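Local coordinates for protein digeranylgeranylglycerophospholipid reductase (Sulfolobus acidocaldarius, PDB 4OPC) that reduces, with FAD as cofactor, the double bonds of the geranylgeranyl chains of archaeal phospholipid precursors to give saturated membrane lipids, at residues Ala51-Lys54 against Ala55-Asp58; Lys314-Leu317 against Ser318-Thr322; Ile363-Gly366 against Met367-Ile371; Lys393-Arg396 against Val397-Gly400; Ser436-Arg439 against Glu440-Val444. All coordinates share one frame; numbering follows the deposited sequence. Where two conformers were deposited one is given.

Contact 1 (Ala51-Lys54 against Ala55-Asp58); sequences AVSK and AHFD. With PGT ((1S)-2-{[{[(2R)-2,3-dihydroxypropyl]oxy}(hydroxy)phosphoryl]oxy}-1-[(palmitoyloxy)methyl]ethyl stearate), chain C.
Lys54 reaches one turn along the helix to Asp58 with its whole side chain. CB stays beside the backbone, next to the following amide, Ala55 N. CG passes Asp58 OD2 at 3.4 Å, and CD and CE stay near the same oxygen. NZ ends in a salt bridge to Asp58 OD2, modelled at 2.4 Å, a length so short that its exact value is doubtful. A bend at the last torsion (chi4 -65°) turns NZ onto the carboxylate. The backbone ties the same two residues: Asp58 N donates to Lys54 O at 3.0 Å. The segment is the junction between strand 51-53, an outer strand of the large mixed sheet, and helix 54-60. A weak bond from His56 N to Ser53 O and a water held by Ser53 OG and Ala55 N span the turn. The junction also lines the lipid site. His56 NE2 donates to O2P of the PGT phosphate at 3.0 Å, with the oxygen at the ring edge and in its plane. Tyr341 and His298 also bond this lipid. PGT O5 lies over one face of the His56 ring. A leucine in place of His56 would probably leave PGT O2P without this N-H donor and the head group less firmly held. Facing helix 302-322, Val52 CG1 touches Phe57 CE1 at 3.7 Å. Ala51 O, at the strand start, bonds N3 of the flavin.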
# COMPACT_ATOMS: atom_id res chain seq x y z
N ALA A 51 3.79 8.02 -7.27
CA ALA A 51 3.20 9.22 -6.68
C ALA A 51 3.04 9.08 -5.17
O ALA A 51 2.42 8.13 -4.70
CB ALA A 51 1.85 9.49 -7.32
N VAL A 52 3.58 10.03 -4.41
CA VAL A 52 3.51 9.96 -2.95
C VAL A 52 3.23 11.34 -2.36
O VAL A 52 3.82 12.33 -2.79
CB VAL A 52 4.82 9.41 -2.31
CG1 VAL A 52 4.63 9.14 -0.82
CG2 VAL A 52 5.31 8.15 -3.02
N SER A 53 2.34 11.40 -1.37
CA SER A 53 2.00 12.65 -0.71
C SER A 53 3.18 13.23 0.07
O SER A 53 3.92 12.51 0.73
CB SER A 53 0.83 12.41 0.24
OG SER A 53 0.59 13.53 1.08
N LYS A 54 3.33 14.55 0.01
CA LYS A 54 4.39 15.23 0.75
C LYS A 54 4.20 15.06 2.25
O LYS A 54 5.17 14.98 3.00
CB LYS A 54 4.40 16.71 0.36
CG LYS A 54 5.37 17.58 1.14
CD LYS A 54 5.29 19.01 0.61
CE LYS A 54 5.96 20.01 1.54
NZ LYS A 54 5.31 20.13 2.87
N ALA A 55 2.94 14.99 2.68
CA ALA A 55 2.60 14.89 4.09
C ALA A 55 3.28 13.71 4.79
O ALA A 55 3.63 13.81 5.95
CB ALA A 55 1.09 14.83 4.28
N HIS A 56 3.47 12.61 4.08
CA HIS A 56 4.11 11.44 4.68
C HIS A 56 5.55 11.74 5.06
O HIS A 56 6.02 11.35 6.13
CB HIS A 56 4.04 10.23 3.75
CG HIS A 56 2.67 9.65 3.63
ND1 HIS A 56 1.99 9.15 4.72
CD2 HIS A 56 1.86 9.49 2.57
CE1 HIS A 56 0.81 8.70 4.32
NE2 HIS A 56 0.71 8.89 3.02
N PHE A 57 6.27 12.43 4.18
CA PHE A 57 7.64 12.79 4.47
C PHE A 57 7.65 13.79 5.63
O PHE A 57 8.50 13.70 6.51
CB PHE A 57 8.33 13.36 3.23
CG PHE A 57 8.37 12.39 2.09
CD1 PHE A 57 7.32 12.32 1.19
CD2 PHE A 57 9.45 11.54 1.92
CE1 PHE A 57 7.33 11.44 0.14
CE2 PHE A 57 9.46 10.64 0.87
CZ PHE A 57 8.41 10.59 -0.02
N ASP A 58 6.69 14.71 5.63
CA ASP A 58 6.63 15.74 6.66
C ASP A 58 6.31 15.19 8.05
O ASP A 58 6.77 15.73 9.06
CB ASP A 58 5.61 16.82 6.29
CG ASP A 58 6.08 17.70 5.15
OD1 ASP A 58 7.31 17.78 4.93
OD2 ASP A 58 5.23 18.32 4.48
C48 PGT C . -10.90 0.68 -6.50
C47 PGT C . -10.01 -0.10 -5.55
C46 PGT C . -8.73 -0.49 -6.26
C45 PGT C . -8.06 0.76 -6.81
C44 PGT C . -6.57 0.55 -6.94
C43 PGT C . -6.20 0.37 -8.40
C42 PGT C . -4.74 -0.00 -8.48
C41 PGT C . -3.93 1.19 -8.03
C40 PGT C . -2.56 1.17 -8.67
C39 PGT C . -2.11 2.61 -8.78
C38 PGT C . -2.11 3.25 -7.42
C37 PGT C . -1.83 4.72 -7.57
C36 PGT C . -1.73 5.33 -6.19
C35 PGT C . -1.78 6.83 -6.26
C34 PGT C . -1.62 7.40 -4.86
C33 PGT C . -1.98 8.86 -4.81
C32 PGT C . -1.07 9.61 -3.85
C31 PGT C . -1.49 9.44 -2.40
O31 PGT C . -0.66 9.05 -1.60
O2 PGT C . -2.81 9.72 -1.95
C2 PGT C . -3.02 10.95 -1.30
C1 PGT C . -2.62 10.94 0.16
O3P PGT C . -1.82 9.86 0.60
P PGT C . -2.42 8.88 1.69
O1P PGT C . -3.87 8.67 1.28
O2P PGT C . -1.69 7.55 1.73
O4P PGT C . -2.39 9.49 3.16
C4 PGT C . -2.17 10.87 3.41
C5 PGT C . -2.32 11.18 4.88
O5 PGT C . -1.12 11.74 5.37
C6 PGT C . -2.64 9.92 5.64
O6 PGT C . -1.55 9.49 6.41
C3 PGT C . -4.49 11.33 -1.27
O3 PGT C . -5.04 11.57 -2.55
C11 PGT C . -6.39 11.18 -2.64
O11 PGT C . -7.16 11.46 -1.75
C12 PGT C . -6.87 10.41 -3.85
C13 PGT C . -8.38 10.51 -3.98
C14 PGT C . -8.82 9.70 -5.19
C15 PGT C . -9.30 8.33 -4.75
C16 PGT C . -9.87 7.58 -5.94
C17 PGT C . -11.24 7.05 -5.56
C18 PGT C . -11.98 6.57 -6.79
C19 PGT C . -13.44 6.33 -6.45
C20 PGT C . -14.16 7.65 -6.22
C21 PGT C . -15.33 7.76 -7.18
C22 PGT C . -16.46 8.54 -6.55
C23 PGT C . -17.76 8.13 -7.21
C24 PGT C . -18.94 8.67 -6.43
C25 PGT C . -19.89 7.54 -6.10
C26 PGT C . -20.15 7.52 -4.61
O HOH W 1 0.74 16.40 1.33

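Contact 2 (Lys314-Leu317 against Ser318-Thr322); sequences KAIL and SAFET
Ile316 and Phe320 sit one turn apart near the C-terminal end of helix 302-322, the helix that packs on the parallel strands of the Rossmann-type FAD domain. The backbone bonds are those of a regular alpha-helix. Ser318 N donates to Lys314 O at 3.1 Å, Ala319 N to Ala315 O at 3.0 Å, and Phe320 N to Ile316 O at 3.0 Å. The next bond, Glu321 N to Leu317 O, is weak at 3.3 Å. Apolar packing comes from two side chains that point the same way. The CG2 branch of Ile316 stands anti to the backbone N, and this brings it to the Phe320 ring in the ring plane, at the edge. Ile316 also rests on Val9, Val153 and Ile285 of the sheet, and Phe320 meets Val9 and stacks edge-to-face with Phe325. With alanine in place of Phe320, the edge met by Ile316 CG2 is lost; a gap is likely to open there and Phe325 to lose its edge-to-face partner. The polar side chains lie on other faces of the helix. Glu321 lays its CG against Leu317 O at 3.3 Å. At the aromatic edge, Ile316 CG2 comes to 3.8 Å from Phe320 CE2.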
# COMPACT_ATOMS: atom_id res chain seq x y z
N LYS A 314 9.63 1.98 16.07
CA LYS A 314 9.19 2.36 17.41
C LYS A 314 8.98 1.13 18.31
O LYS A 314 9.41 1.12 19.47
CB LYS A 314 7.90 3.16 17.34
CG LYS A 314 8.08 4.65 17.17
CD LYS A 314 6.74 5.36 17.21
CE LYS A 314 5.94 4.96 18.44
NZ LYS A 314 4.72 5.80 18.62
N ALA A 315 8.33 0.11 17.77
CA ALA A 315 8.02 -1.09 18.52
C ALA A 315 9.30 -1.84 18.88
O ALA A 315 9.43 -2.38 19.99
CB ALA A 315 7.09 -1.99 17.71
N ILE A 316 10.24 -1.88 17.95
CA ILE A 316 11.50 -2.57 18.17
C ILE A 316 12.33 -1.89 19.24
O ILE A 316 12.88 -2.55 20.13
CB ILE A 316 12.27 -2.71 16.85
CG1 ILE A 316 11.57 -3.75 15.99
CG2 ILE A 316 13.72 -3.11 17.09
CD1 ILE A 316 12.01 -3.75 14.54
N LEU A 317 12.39 -0.56 19.19
CA LEU A 317 13.11 0.18 20.23
C LEU A 317 12.51 -0.08 21.61
O LEU A 317 13.25 -0.24 22.58
CB LEU A 317 13.16 1.68 19.90
CG LEU A 317 13.98 1.98 18.64
CD1 LEU A 317 13.82 3.44 18.22
CD2 LEU A 317 15.46 1.63 18.84
N SER A 318 11.19 -0.16 21.70
CA SER A 318 10.55 -0.48 22.97
C SER A 318 10.90 -1.89 23.44
O SER A 318 11.20 -2.11 24.62
CB SER A 318 9.04 -0.29 22.88
OG SER A 318 8.73 1.08 22.69
N ALA A 319 10.90 -2.84 22.52
CA ALA A 319 11.23 -4.23 22.84
C ALA A 319 12.65 -4.37 23.37
O ALA A 319 12.91 -5.20 24.25
CB ALA A 319 11.01 -5.13 21.63
N PHE A 320 13.58 -3.58 22.84
CA PHE A 320 14.95 -3.61 23.36
C PHE A 320 15.05 -3.02 24.77
O PHE A 320 15.95 -3.37 25.52
CB PHE A 320 15.94 -2.97 22.37
CG PHE A 320 16.43 -3.95 21.34
CD1 PHE A 320 17.47 -4.83 21.64
CD2 PHE A 320 15.84 -4.03 20.10
CE1 PHE A 320 17.91 -5.75 20.71
CE2 PHE A 320 16.27 -4.96 19.16
CZ PHE A 320 17.31 -5.83 19.47
N GLU A 321 14.09 -2.17 25.14
CA GLU A 321 14.02 -1.62 26.50
C GLU A 321 13.51 -2.64 27.51
O GLU A 321 13.95 -2.66 28.66
CB GLU A 321 13.05 -0.44 26.55
CG GLU A 321 13.43 0.76 25.72
CD GLU A 321 12.37 1.84 25.80
OE1 GLU A 321 11.38 1.67 26.55
OE2 GLU A 321 12.51 2.87 25.11
N THR A 322 12.55 -3.45 27.09
CA THR A 322 11.92 -4.41 27.99
C THR A 322 12.61 -5.76 27.94
O THR A 322 12.51 -6.55 28.89
CB THR A 322 10.44 -4.64 27.64
OG1 THR A 322 10.33 -5.12 26.29
CG2 THR A 322 9.65 -3.34 27.76

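Contact 3 (Ile363-Gly366 against Met367-Ile371); sequences INYG and MKKKI
Lys369 lays its aliphatic chain over one face of the Tyr365 ring. Its CG stands 3.9 Å from the ring centroid, only 10° off the ring normal, in a CH-pi contact. CE comes down nearer one side, 3.5 Å from Tyr365 CE1. The Lys369 chain bends at its second torsion (chi2 -80°) and is extended beyond it, and this carries CE outward over the CE1 side of the ring. Tyr365 turns its ring to this place with CG opposite the backbone N. A second pair lies on another face of the helix. Ile363 CG2 touches Met367 SD at 3.8 Å, and the two side chains run side by side.

The backbone sets these spacings. Met367 N donates to Ile363 O, Lys368 N to Asn364 O, and Lys369 N to Tyr365 O at 2.9 Å. Ile371 N then reaches back to Gly366 O at 2.9 Å, nearly straight at 175° and in the carbonyl plane. Lys370 N bonds Met367 O. Ile371 CG2 lies 3.1 Å from Gly366 O.

Further out, Asn364 OD1 accepts from Asp83 N and Lys368 NZ bonds Gln85 OE1. Lys370 forms a cation-pi contact with Trp88, while its NZ bonds Ile372 O. Ile371 also lies close to the bound PGT lipid. Lys370 has positive phi, and the two bonds back into the last turn make this end of helix 360-368 a Schellman motif.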
# COMPACT_ATOMS: atom_id res chain seq x y z
N ILE A 363 -21.58 5.66 -11.60
CA ILE A 363 -20.49 6.60 -11.34
C ILE A 363 -20.69 7.89 -12.13
O ILE A 363 -20.54 8.99 -11.59
CB ILE A 363 -19.15 5.95 -11.66
CG1 ILE A 363 -19.01 4.68 -10.81
CG2 ILE A 363 -18.01 6.94 -11.37
CD1 ILE A 363 -17.95 3.70 -11.31
N ASN A 364 -21.06 7.78 -13.41
CA ASN A 364 -21.37 8.96 -14.20
C ASN A 364 -22.46 9.82 -13.56
O ASN A 364 -22.34 11.04 -13.49
CB ASN A 364 -21.83 8.57 -15.61
CG ASN A 364 -20.68 8.08 -16.48
OD1 ASN A 364 -19.53 8.51 -16.30
ND2 ASN A 364 -20.98 7.20 -17.41
N TYR A 365 -23.52 9.17 -13.11
CA TYR A 365 -24.65 9.86 -12.50
C TYR A 365 -24.25 10.52 -11.19
O TYR A 365 -24.54 11.70 -10.97
CB TYR A 365 -25.78 8.87 -12.26
CG TYR A 365 -27.04 9.48 -11.74
CD1 TYR A 365 -27.94 10.09 -12.60
CD2 TYR A 365 -27.35 9.45 -10.39
CE1 TYR A 365 -29.13 10.65 -12.13
CE2 TYR A 365 -28.53 10.00 -9.91
CZ TYR A 365 -29.40 10.60 -10.78
OH TYR A 365 -30.57 11.15 -10.31
N GLY A 366 -23.60 9.76 -10.32
CA GLY A 366 -23.21 10.25 -9.01
C GLY A 366 -22.23 11.41 -9.11
O GLY A 366 -22.35 12.39 -8.37
N MET A 367 -21.28 11.33 -10.03
CA MET A 367 -20.33 12.43 -10.21
C MET A 367 -20.99 13.66 -10.82
O MET A 367 -20.79 14.78 -10.35
CB MET A 367 -19.13 11.98 -11.03
CG MET A 367 -18.26 10.98 -10.27
SD MET A 367 -16.72 10.55 -11.09
CE MET A 367 -15.86 12.13 -11.02
N LYS A 368 -21.80 13.46 -11.86
CA LYS A 368 -22.45 14.59 -12.50
C LYS A 368 -23.41 15.32 -11.56
O LYS A 368 -23.48 16.55 -11.57
CB LYS A 368 -23.19 14.16 -13.77
CG LYS A 368 -23.97 15.29 -14.43
CD LYS A 368 -24.38 14.94 -15.85
CE LYS A 368 -23.19 14.91 -16.79
NZ LYS A 368 -23.61 14.62 -18.19
N LYS A 369 -24.13 14.55 -10.75
CA LYS A 369 -25.12 15.12 -9.84
C LYS A 369 -24.50 15.60 -8.53
O LYS A 369 -25.23 16.09 -7.66
CB LYS A 369 -26.23 14.11 -9.53
CG LYS A 369 -27.05 13.67 -10.73
CD LYS A 369 -28.12 14.69 -11.10
CE LYS A 369 -28.97 14.18 -12.25
NZ LYS A 369 -30.05 15.13 -12.64
N LYS A 370 -23.19 15.45 -8.39
CA LYS A 370 -22.49 15.86 -7.18
C LYS A 370 -23.06 15.17 -5.94
O LYS A 370 -23.39 15.82 -4.95
CB LYS A 370 -22.53 17.38 -7.00
CG LYS A 370 -21.62 18.14 -7.96
CD LYS A 370 -20.18 17.68 -7.80
CE LYS A 370 -19.68 17.89 -6.38
NZ LYS A 370 -18.39 17.18 -6.14
N ILE A 371 -23.16 13.84 -6.01
CA ILE A 371 -23.68 13.02 -4.93
C ILE A 371 -22.98 13.34 -3.60
O ILE A 371 -23.62 13.41 -2.55
CB ILE A 371 -23.58 11.50 -5.31
CG1 ILE A 371 -24.30 10.62 -4.28
CG2 ILE A 371 -22.13 11.06 -5.53
CD1 ILE A 371 -24.38 9.17 -4.69

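Contact 4 (Lys393-Arg396 against Val397-Gly400); sequences KAMR and VISG
Ser399 holds the carbonyl of Arg396 with two hydrogen bonds. OG donates to Arg396 O at 2.8 Å, tilted 23° from the carbonyl plane. Ser399 N donates to the same oxygen at 3.3 Å, but from above the plane, 71° out of it. Both donors approach from the same face. The first torsion of Ser399 (chi1 65°) places OG between the backbone N and the carbonyl carbon, and this folds the hydroxyl back toward the helix. Two further backbone bonds are helical. Val397 N donates to Lys393 O at 2.9 Å, and Ile398 N to Ala394 O at 3.1 Å.

These bonds close the C-terminal end of helix 388-397. Ile398 is the first residue to leave helical backbone angles, and the chain then runs as a loop toward helix 410-425. The backbone and the hydroxyl of Ser399 together take up a carbonyl of the last turn, where the regular bonding pattern of the helix stops.

The apolar contacts lie on two sides. Met395 CE meets Ile398 CD1 at 3.6 Å, and the two side chains run side by side. Bends at the second and third torsions bring the Met395 methyl round to Ile398, although its CB points away from the following segment. Met395 also touches Leu410 of helix 410-425, while Ile398 meets Phe408. On another side, Lys393 CE lies against Val397 CG2 at 3.9 Å. Here the methylene part of the lysine makes the contact. Val397 CG2 is also 3.3 Å from Lys393 O.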
# COMPACT_ATOMS: atom_id res chain seq x y z
N LYS A 393 -27.45 13.61 2.61
CA LYS A 393 -27.49 14.56 1.50
C LYS A 393 -27.37 13.84 0.16
O LYS A 393 -28.08 14.16 -0.80
CB LYS A 393 -26.38 15.61 1.66
CG LYS A 393 -26.21 16.54 0.47
CD LYS A 393 -27.47 17.33 0.17
CE LYS A 393 -27.26 18.27 -1.00
NZ LYS A 393 -26.20 19.28 -0.71
N ALA A 394 -26.46 12.88 0.10
CA ALA A 394 -26.27 12.06 -1.10
C ALA A 394 -27.56 11.36 -1.50
O ALA A 394 -27.92 11.31 -2.68
CB ALA A 394 -25.18 11.04 -0.85
N MET A 395 -28.27 10.81 -0.52
CA MET A 395 -29.51 10.10 -0.80
C MET A 395 -30.59 11.02 -1.33
O MET A 395 -31.38 10.64 -2.20
CB MET A 395 -29.97 9.31 0.43
CG MET A 395 -28.97 8.25 0.89
SD MET A 395 -28.59 6.96 -0.32
CE MET A 395 -27.25 7.67 -1.28
N ARG A 396 -30.62 12.24 -0.82
CA ARG A 396 -31.54 13.23 -1.36
C ARG A 396 -31.16 13.59 -2.81
O ARG A 396 -32.02 13.76 -3.66
CB ARG A 396 -31.59 14.48 -0.48
CG ARG A 396 -32.42 15.61 -1.07
CD ARG A 396 -32.65 16.73 -0.07
NE ARG A 396 -33.69 16.39 0.90
CZ ARG A 396 -34.09 17.21 1.87
NH1 ARG A 396 -33.53 18.40 2.00
NH2 ARG A 396 -35.05 16.83 2.71
N VAL A 397 -29.86 13.69 -3.08
CA VAL A 397 -29.39 14.05 -4.41
C VAL A 397 -29.84 13.04 -5.48
O VAL A 397 -30.21 13.42 -6.59
CB VAL A 397 -27.86 14.23 -4.43
CG1 VAL A 397 -27.32 14.23 -5.85
CG2 VAL A 397 -27.48 15.52 -3.71
N ILE A 398 -29.82 11.76 -5.13
CA ILE A 398 -30.11 10.73 -6.12
C ILE A 398 -31.56 10.26 -6.06
O ILE A 398 -31.92 9.28 -6.72
CB ILE A 398 -29.18 9.51 -5.98
CG1 ILE A 398 -29.40 8.80 -4.65
CG2 ILE A 398 -27.71 9.94 -6.14
CD1 ILE A 398 -28.74 7.43 -4.57
N SER A 399 -32.39 10.96 -5.30
CA SER A 399 -33.74 10.49 -5.00
C SER A 399 -34.63 10.48 -6.23
O SER A 399 -35.71 9.88 -6.22
CB SER A 399 -34.37 11.31 -3.86
OG SER A 399 -34.58 12.67 -4.23
N GLY A 400 -34.18 11.14 -7.30
CA GLY A 400 -34.92 11.19 -8.54
C GLY A 400 -34.52 10.10 -9.53
O GLY A 400 -35.12 9.98 -10.59

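Contact 5 (Ser436-Arg439 against Glu440-Val444); sequences SWRR and EVDNV
Trp437 O accepts from Val441 N at 3.0 Å, within a run of four helical bonds that starts with Glu440 N to Ser436 O and ends with Asn443 N to Arg439 O. The turn belongs to the C-terminal helix 434-452. Val441 CG2 lies over one face of the Trp437 indole in a CH-pi contact. It is 3.9 Å from the centroid of the six-membered ring and 16° off the normal. The closest ring atoms include CE2, at 3.8 Å. With CG opposite the backbone N (chi1 174°), the indole meets the CG2 branch of Val441, one turn on. Tyr424 and Tyr427 meet the indole edge-to-face, and its NE1 donates to Leu423 O. Through Leu423 and Tyr424 these contacts join the helix to helix 410-425, and through Tyr427 to the loop after it. On the polar sides, a water joins Ser436 OG, at 3.0 Å, to Glu440 OE1, at 2.8 Å. Arg438 and Asp442 run side by side, but NE and OD2 are 5.0 Å apart. The other carboxylate oxygen, Asp442 OD1, is hydrogen-bonded to Tyr277 OH. The arginine and the aspartate therefore probably attract each other only weakly through space, while the indole N-H and Asp442 OD1 have definite hydrogen-bond partners.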
# COMPACT_ATOMS: atom_id res chain seq x y z
N SER A 436 -10.98 -13.25 19.16
CA SER A 436 -12.37 -12.81 19.27
C SER A 436 -12.61 -11.52 18.49
O SER A 436 -13.65 -11.35 17.87
CB SER A 436 -12.79 -12.67 20.74
OG SER A 436 -11.97 -11.73 21.42
N TRP A 437 -11.63 -10.63 18.51
CA TRP A 437 -11.73 -9.38 17.76
C TRP A 437 -11.74 -9.64 16.25
O TRP A 437 -12.58 -9.09 15.53
CB TRP A 437 -10.58 -8.45 18.15
CG TRP A 437 -10.48 -7.20 17.34
CD1 TRP A 437 -11.14 -6.02 17.57
CD2 TRP A 437 -9.68 -6.99 16.17
NE1 TRP A 437 -10.78 -5.09 16.61
CE2 TRP A 437 -9.89 -5.67 15.74
CE3 TRP A 437 -8.79 -7.80 15.46
CZ2 TRP A 437 -9.26 -5.13 14.62
CZ3 TRP A 437 -8.16 -7.27 14.35
CH2 TRP A 437 -8.40 -5.95 13.94
N ARG A 438 -10.82 -10.49 15.79
CA ARG A 438 -10.76 -10.86 14.38
C ARG A 438 -12.10 -11.44 13.89
O ARG A 438 -12.55 -11.13 12.78
CB ARG A 438 -9.62 -11.86 14.15
CG ARG A 438 -9.48 -12.36 12.71
CD ARG A 438 -8.29 -13.31 12.59
NE ARG A 438 -8.45 -14.47 13.46
CZ ARG A 438 -7.52 -14.95 14.28
NH1 ARG A 438 -6.32 -14.39 14.36
NH2 ARG A 438 -7.79 -16.01 15.03
N ARG A 439 -12.74 -12.27 14.72
CA ARG A 439 -14.01 -12.86 14.33
C ARG A 439 -15.09 -11.79 14.21
O ARG A 439 -15.94 -11.85 13.32
CB ARG A 439 -14.41 -13.99 15.29
CG ARG A 439 -13.48 -15.20 15.20
CD ARG A 439 -13.97 -16.38 16.03
NE ARG A 439 -13.80 -16.17 17.47
CZ ARG A 439 -12.70 -16.49 18.15
NH1 ARG A 439 -11.66 -17.02 17.52
NH2 ARG A 439 -12.64 -16.27 19.45
N GLU A 440 -15.05 -10.79 15.08
CA GLU A 440 -15.97 -9.66 14.96
C GLU A 440 -15.78 -8.92 13.64
O GLU A 440 -16.76 -8.56 12.97
CB GLU A 440 -15.79 -8.67 16.11
CG GLU A 440 -16.28 -9.14 17.46
CD GLU A 440 -16.22 -8.02 18.48
OE1 GLU A 440 -15.19 -7.91 19.19
OE2 GLU A 440 -17.19 -7.24 18.57
N VAL A 441 -14.53 -8.68 13.26
CA VAL A 441 -14.25 -7.96 12.03
C VAL A 441 -14.70 -8.78 10.82
O VAL A 441 -15.36 -8.27 9.92
CB VAL A 441 -12.75 -7.62 11.89
CG1 VAL A 441 -12.48 -6.98 10.54
CG2 VAL A 441 -12.31 -6.70 13.03
N ASP A 442 -14.36 -10.07 10.83
CA ASP A 442 -14.77 -10.98 9.77
C ASP A 442 -16.28 -10.99 9.61
O ASP A 442 -16.80 -10.99 8.49
CB ASP A 442 -14.25 -12.40 10.02
CG ASP A 442 -12.76 -12.54 9.74
OD1 ASP A 442 -12.22 -11.74 8.95
OD2 ASP A 442 -12.14 -13.48 10.29
N ASN A 443 -17.00 -11.00 10.73
CA ASN A 443 -18.46 -10.97 10.67
C ASN A 443 -19.01 -9.70 10.01
O ASN A 443 -19.94 -9.76 9.21
CB ASN A 443 -19.09 -11.20 12.05
CG ASN A 443 -18.90 -12.61 12.55
OD1 ASN A 443 -18.57 -13.52 11.79
ND2 ASN A 443 -19.12 -12.82 13.85
N VAL A 444 -18.43 -8.56 10.35
CA VAL A 444 -18.83 -7.30 9.73
C VAL A 444 -18.64 -7.37 8.22
O VAL A 444 -19.51 -6.98 7.44
CB VAL A 444 -18.05 -6.10 10.31
CG1 VAL A 444 -18.27 -4.85 9.47
CG2 VAL A 444 -18.42 -5.87 11.76
O HOH W 2 -13.50 -9.21 21.01

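Overall arrangement
The five contacts follow one another along the chain; none nests in or crosses another, and each joins neighbouring residues without closing a long loop. Contact 1 joins an edge strand of the large sheet to helix 54-60, at the flavin and lipid. Contact 2 lies near the end of helix 302-322, which leads from the flavin site along the Rossmann-type sheet. Contacts 3 and 4 finish helices 360-368 and 388-397 and touch each other, with centres about 10 Å apart: Ile371 and Tyr365 pack on Ile398, and Ile371 on Ala394. Contact 5 sits on the last helix, where it faces helix 410-425, on the opposite side of the chain's centre from contact 1.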